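Local coordinates for phycocyanobilin lyase subunit alpha (Nostoc sp. PCC 7120, PDB 5N3U), which probably acts together with its partner CpcF as a lyase that attaches the phycocyanobilin chromophore to the alpha subunit of phycocyanin, at residues 50-55 and 84-89; 92-97 and 110-115. All coordinates share one frame; numbering follows the deposited sequence.

Contact 1 (50-55 and 84-89)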
loop_
_atom_site.group_PDB
_atom_site.type_symbol
_atom_site.label_atom_id
_atom_site.label_comp_id
_atom_site.label_asym_id
_atom_site.label_seq_id
_atom_site.Cartn_x
_atom_site.Cartn_y
_atom_site.Cartn_z
ATOM N N ALA A 50 -18.276 20.692 -11.123
ATOM C CA ALA A 50 -17.840 20.566 -12.498
ATOM C C ALA A 50 -17.262 19.134 -12.723
ATOM O O ALA A 50 -17.321 18.629 -13.829
ATOM C CB ALA A 50 -16.810 21.606 -12.913
ATOM N N ALA A 51 -16.752 18.507 -11.667
ATOM C CA ALA A 51 -16.257 17.112 -11.801
ATOM C C ALA A 51 -17.450 16.204 -12.116
ATOM O O ALA A 51 -17.442 15.478 -13.088
ATOM C CB ALA A 51 -15.576 16.722 -10.528
ATOM N N VAL A 52 -18.531 16.416 -11.403
ATOM C CA VAL A 52 -19.750 15.645 -11.567
ATOM C C VAL A 52 -20.265 15.807 -12.967
ATOM O O VAL A 52 -20.539 14.847 -13.645
ATOM C CB VAL A 52 -20.811 15.996 -10.478
ATOM C CG1 VAL A 52 -22.156 15.338 -10.734
ATOM C CG2 VAL A 52 -20.377 15.627 -9.093
ATOM N N ASP A 53 -20.425 17.053 -13.439
ATOM C CA ASP A 53 -20.919 17.279 -14.793
ATOM C C ASP A 53 -20.061 16.662 -15.873
ATOM O O ASP A 53 -20.538 16.048 -16.822
ATOM C CB ASP A 53 -20.991 18.797 -15.078
ATOM C CG ASP A 53 -22.096 19.522 -14.223
ATOM O OD1 ASP A 53 -22.877 18.867 -13.480
ATOM O OD2 ASP A 53 -22.147 20.768 -14.262
ATOM N N ALA A 54 -18.760 16.819 -15.747
ATOM C CA ALA A 54 -17.821 16.190 -16.696
ATOM C C ALA A 54 -17.914 14.658 -16.728
ATOM O O ALA A 54 -17.837 14.000 -17.809
ATOM C CB ALA A 54 -16.402 16.628 -16.352
ATOM N N LEU A 55 -18.090 14.079 -15.559
ATOM C CA LEU A 55 -18.239 12.604 -15.528
ATOM C C LEU A 55 -19.554 12.155 -16.130
ATOM O O LEU A 55 -19.606 11.139 -16.851
ATOM C CB LEU A 55 -18.050 12.091 -14.117
ATOM C CG LEU A 55 -16.637 12.186 -13.605
ATOM C CD1 LEU A 55 -16.614 12.103 -12.109
ATOM C CD2 LEU A 55 -15.720 11.135 -14.244
ATOM N N LEU A 84 -19.082 10.048 -5.499
ATOM C CA LEU A 84 -19.181 11.490 -5.289
ATOM C C LEU A 84 -20.439 11.938 -4.584
ATOM O O LEU A 84 -20.530 13.079 -4.304
ATOM C CB LEU A 84 -18.996 12.208 -6.627
ATOM C CG LEU A 84 -17.699 11.853 -7.338
ATOM C CD1 LEU A 84 -17.497 12.678 -8.571
ATOM C CD2 LEU A 84 -16.489 11.952 -6.458
ATOM N N GLY A 85 -21.438 11.065 -4.384
ATOM C CA GLY A 85 -22.604 11.370 -3.639
ATOM C C GLY A 85 -23.537 12.387 -4.263
ATOM O O GLY A 85 -24.277 13.021 -3.543
ATOM N N ASN A 86 -23.473 12.625 -5.561
ATOM C CA ASN A 86 -24.299 13.656 -6.171
ATOM C C ASN A 86 -25.392 13.011 -7.036
ATOM O O ASN A 86 -25.131 12.464 -8.088
ATOM C CB ASN A 86 -23.471 14.588 -6.970
ATOM C CG ASN A 86 -24.238 15.847 -7.382
ATOM O OD1 ASN A 86 -25.420 15.817 -7.696
ATOM N ND2 ASN A 86 -23.544 16.921 -7.435
ATOM N N ARG A 87 -26.639 13.116 -6.582
ATOM C CA ARG A 87 -27.773 12.473 -7.253
ATOM C C ARG A 87 -28.172 13.111 -8.575
ATOM O O ARG A 87 -28.987 12.579 -9.327
ATOM C CB ARG A 87 -28.930 12.418 -6.314
ATOM C CG ARG A 87 -28.662 11.593 -5.081
ATOM C CD ARG A 87 -29.924 11.498 -4.256
ATOM N NE ARG A 87 -29.781 10.512 -3.194
ATOM C CZ ARG A 87 -30.793 9.929 -2.568
ATOM N NH1 ARG A 87 -32.087 10.195 -2.892
ATOM N NH2 ARG A 87 -30.511 9.075 -1.585
ATOM N N LYS A 88 -27.562 14.222 -8.922
ATOM C CA LYS A 88 -27.647 14.653 -10.308
ATOM C C LYS A 88 -27.261 13.617 -11.307
ATOM O O LYS A 88 -27.681 13.652 -12.479
ATOM C CB LYS A 88 -26.649 15.816 -10.504
ATOM C CG LYS A 88 -26.795 16.497 -11.826
ATOM C CD LYS A 88 -25.996 17.805 -11.944
ATOM C CE LYS A 88 -26.266 18.236 -13.389
ATOM N NZ LYS A 88 -25.503 19.410 -13.856
ATOM N N ALA A 89 -26.355 12.703 -10.871
ATOM C CA ALA A 89 -25.928 11.599 -11.746
ATOM C C ALA A 89 -26.926 10.505 -12.038
ATOM O O ALA A 89 -26.668 9.610 -12.915
ATOM C CB ALA A 89 -24.665 10.992 -11.129
#
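The carboxamide of N86, in the loop between helices 72-83 and 90-96 of this HEAT-like alpha-solenoid, presents one face to V52 of helix 49-58, whose CG1 lies above the amide carbon N86 CG at 4.0 Å, almost square over the plane. V52 CG2 comes to the same side but stands out beyond the amide margin, 3.8 Å from N86 ND2, and the two side chains meet at a slant. At the carbonyl end of the amide, N86 OD1 accepts from the backbone N of K88, a bond of 2.9 Å between K88 N and N86 OD1 with the donor tilted 17° from the carbonyl plane. CG of N86 is anti to its backbone N (chi1 -168°), which directs it toward V52; the Asx turn to K88 N then helps fix how the amide is rotated. Next to the amide the contact is apolar: L84 CD1 is 3.7 Å from L55 CD1, the two side chains crossing at about a right angle, and 4.2 Å from V52 CG2. L55 also packs on A77, A80 and L81 of helix 72-83. At the outer margin the extended chain of K88 crosses D53 nearly perpendicularly to form a salt bridge, in which K88 NZ sits 2.7 Å from D53 OD1 and meets it from above the carboxylate plane, 48° out of it.

Contact 2 (92-97 and 110-115)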
loop_
_atom_site.group_PDB
_atom_site.type_symbol
_atom_site.label_atom_id
_atom_site.label_comp_id
_atom_site.label_asym_id
_atom_site.label_seq_id
_atom_site.Cartn_x
_atom_site.Cartn_y
_atom_site.Cartn_z
ATOM N N GLY A 92 -28.415 9.706 -15.723
ATOM C CA GLY A 92 -27.387 9.170 -16.600
ATOM C C GLY A 92 -26.968 7.763 -16.217
ATOM O O GLY A 92 -26.752 6.912 -17.078
ATOM N N LEU A 93 -26.879 7.500 -14.908
ATOM C CA LEU A 93 -26.559 6.153 -14.438
ATOM C C LEU A 93 -27.661 5.198 -14.777
ATOM O O LEU A 93 -27.416 4.061 -15.209
ATOM C CB LEU A 93 -26.225 6.116 -12.931
ATOM C CG LEU A 93 -24.951 6.799 -12.567
ATOM C CD1 LEU A 93 -24.920 7.044 -11.071
ATOM C CD2 LEU A 93 -23.697 6.064 -13.143
ATOM N N ILE A 94 -28.906 5.642 -14.631
ATOM C CA ILE A 94 -30.055 4.876 -15.057
ATOM C C ILE A 94 -30.009 4.476 -16.519
ATOM O O ILE A 94 -30.244 3.291 -16.926
ATOM C CB ILE A 94 -31.347 5.598 -14.680
ATOM C CG1 ILE A 94 -31.541 5.492 -13.194
ATOM C CG2 ILE A 94 -32.551 4.916 -15.370
ATOM C CD1 ILE A 94 -32.641 6.391 -12.693
ATOM N N ASN A 95 -29.621 5.420 -17.347
ATOM C CA ASN A 95 -29.445 5.109 -18.748
ATOM C C ASN A 95 -28.403 4.032 -19.019
ATOM O O ASN A 95 -28.532 3.218 -19.905
ATOM C CB ASN A 95 -28.931 6.355 -19.492
ATOM C CG ASN A 95 -29.995 7.384 -19.747
ATOM O OD1 ASN A 95 -31.184 7.111 -19.643
ATOM N ND2 ASN A 95 -29.562 8.589 -20.085
ATOM N N CYS A 96 -27.348 4.049 -18.230
ATOM C CA CYS A 96 -26.260 3.081 -18.363
ATOM C C CYS A 96 -26.711 1.630 -18.048
ATOM O O CYS A 96 -26.063 0.671 -18.457
ATOM C CB CYS A 96 -25.162 3.438 -17.372
ATOM S SG CYS A 96 -24.162 4.842 -17.948
ATOM N N LEU A 97 -27.784 1.485 -17.289
ATOM C CA LEU A 97 -28.398 0.182 -17.053
ATOM C C LEU A 97 -28.932 -0.479 -18.314
ATOM O O LEU A 97 -29.188 -1.694 -18.299
ATOM C CB LEU A 97 -29.457 0.208 -15.960
ATOM C CG LEU A 97 -29.035 0.674 -14.603
ATOM C CD1 LEU A 97 -30.295 0.762 -13.714
ATOM C CD2 LEU A 97 -28.009 -0.326 -13.995
ATOM N N GLN A 110 -23.726 -0.550 -9.278
ATOM C CA GLN A 110 -22.977 -0.354 -8.030
ATOM C C GLN A 110 -23.065 1.114 -7.568
ATOM O O GLN A 110 -23.311 1.403 -6.370
ATOM C CB GLN A 110 -21.507 -0.716 -8.209
ATOM C CG GLN A 110 -21.281 -2.191 -8.364
ATOM C CD GLN A 110 -19.865 -2.530 -8.934
ATOM O OE1 GLN A 110 -19.144 -1.679 -9.497
ATOM N NE2 GLN A 110 -19.512 -3.811 -8.846
ATOM N N SER A 111 -22.946 2.037 -8.517
ATOM C CA SER A 111 -23.050 3.449 -8.127
ATOM C C SER A 111 -24.458 3.844 -7.690
ATOM O O SER A 111 -24.604 4.575 -6.760
ATOM C CB SER A 111 -22.562 4.287 -9.312
ATOM O OG SER A 111 -21.169 4.066 -9.400
ATOM N N LEU A 112 -25.489 3.305 -8.314
ATOM C CA LEU A 112 -26.861 3.535 -7.882
ATOM C C LEU A 112 -27.096 2.955 -6.513
ATOM O O LEU A 112 -27.822 3.543 -5.719
ATOM C CB LEU A 112 -27.830 2.995 -8.897
ATOM C CG LEU A 112 -27.840 3.815 -10.167
ATOM C CD1 LEU A 112 -28.513 3.104 -11.303
ATOM C CD2 LEU A 112 -28.561 5.167 -9.985
ATOM N N GLU A 113 -26.483 1.813 -6.186
ATOM C CA GLU A 113 -26.557 1.315 -4.809
ATOM C C GLU A 113 -25.911 2.341 -3.793
ATOM O O GLU A 113 -26.380 2.458 -2.684
ATOM C CB GLU A 113 -25.824 0.007 -4.724
ATOM C CG GLU A 113 -25.881 -0.722 -3.372
ATOM C CD GLU A 113 -24.932 -0.217 -2.283
ATOM O OE1 GLU A 113 -23.862 0.434 -2.567
ATOM O OE2 GLU A 113 -25.307 -0.452 -1.090
ATOM N N MET A 114 -24.824 2.991 -4.156
ATOM C CA MET A 114 -24.139 3.921 -3.310
ATOM C C MET A 114 -24.932 5.196 -3.173
ATOM O O MET A 114 -25.024 5.760 -2.073
ATOM C CB MET A 114 -22.747 4.211 -3.841
ATOM C CG MET A 114 -21.826 3.020 -3.792
ATOM S SD MET A 114 -20.214 3.477 -4.541
ATOM C CE MET A 114 -19.606 4.406 -3.237
ATOM N N LEU A 115 -25.610 5.601 -4.229
ATOM C CA LEU A 115 -26.382 6.881 -4.177
ATOM C C LEU A 115 -27.722 6.745 -3.491
ATOM O O LEU A 115 -28.259 7.741 -3.050
ATOM C CB LEU A 115 -26.552 7.420 -5.550
ATOM C CG LEU A 115 -25.267 7.853 -6.216
ATOM C CD1 LEU A 115 -25.339 8.153 -7.679
ATOM C CD2 LEU A 115 -24.691 9.040 -5.506
#
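A roughly antiparallel helix pair of the HEAT repeats is held together here by L93 and L97 from one side and L112 and L115 from the other. The segment axes of 92-96 and 110-115 come within 10.2 Å at an angle of 144°. L112 reaches across to the base of the L93 side chain: its CG and CD2 rest on L93 CB, with L112 CD2 3.9 Å from L93 CB, while L112 CD1 meets L97 CD1 tip to tip at 3.8 Å. The same L112 CD1 lies 4.3 Å from I94 CG1. An alanine in place of L112 would probably open a gap between the helices and take from L97 CD1 its partner across this contact. L93 continues past L112, its CD1 touching L115 CD1 at 3.6 Å where the two chains cross at about a right angle, and approaching S111 CB at 4.0 Å. The hydroxyl of S111 serves another helix: S111 OG is hydrogen-bonded to A78 O of helix 72-83, which ties a third helix to the pair. Such apolar packing of leucines between consecutive, roughly antiparallel helices is typical of HEAT-repeat alpha-solenoids.

How the contacts relate
The two contacts follow in series along the chain, contact 1 closing before contact 2 opens, and their centres lie about 12 Å apart on the same side of the chain's centre. Contact 1 is the more peripheral, about 17 Å from that centre against about 10 Å for contact 2. The loop 84-89 leads directly into helix 90-96, which supplies one half of contact 2, and the end of helix 102-115 packs back on this loop: L115 CD2 is 3.6 Å from G85 CA, and R87 NH2 approaches L115 O. Successive helices 49-58, 72-83, 90-96 and 102-115 are thus joined into one continuous section of the solenoid.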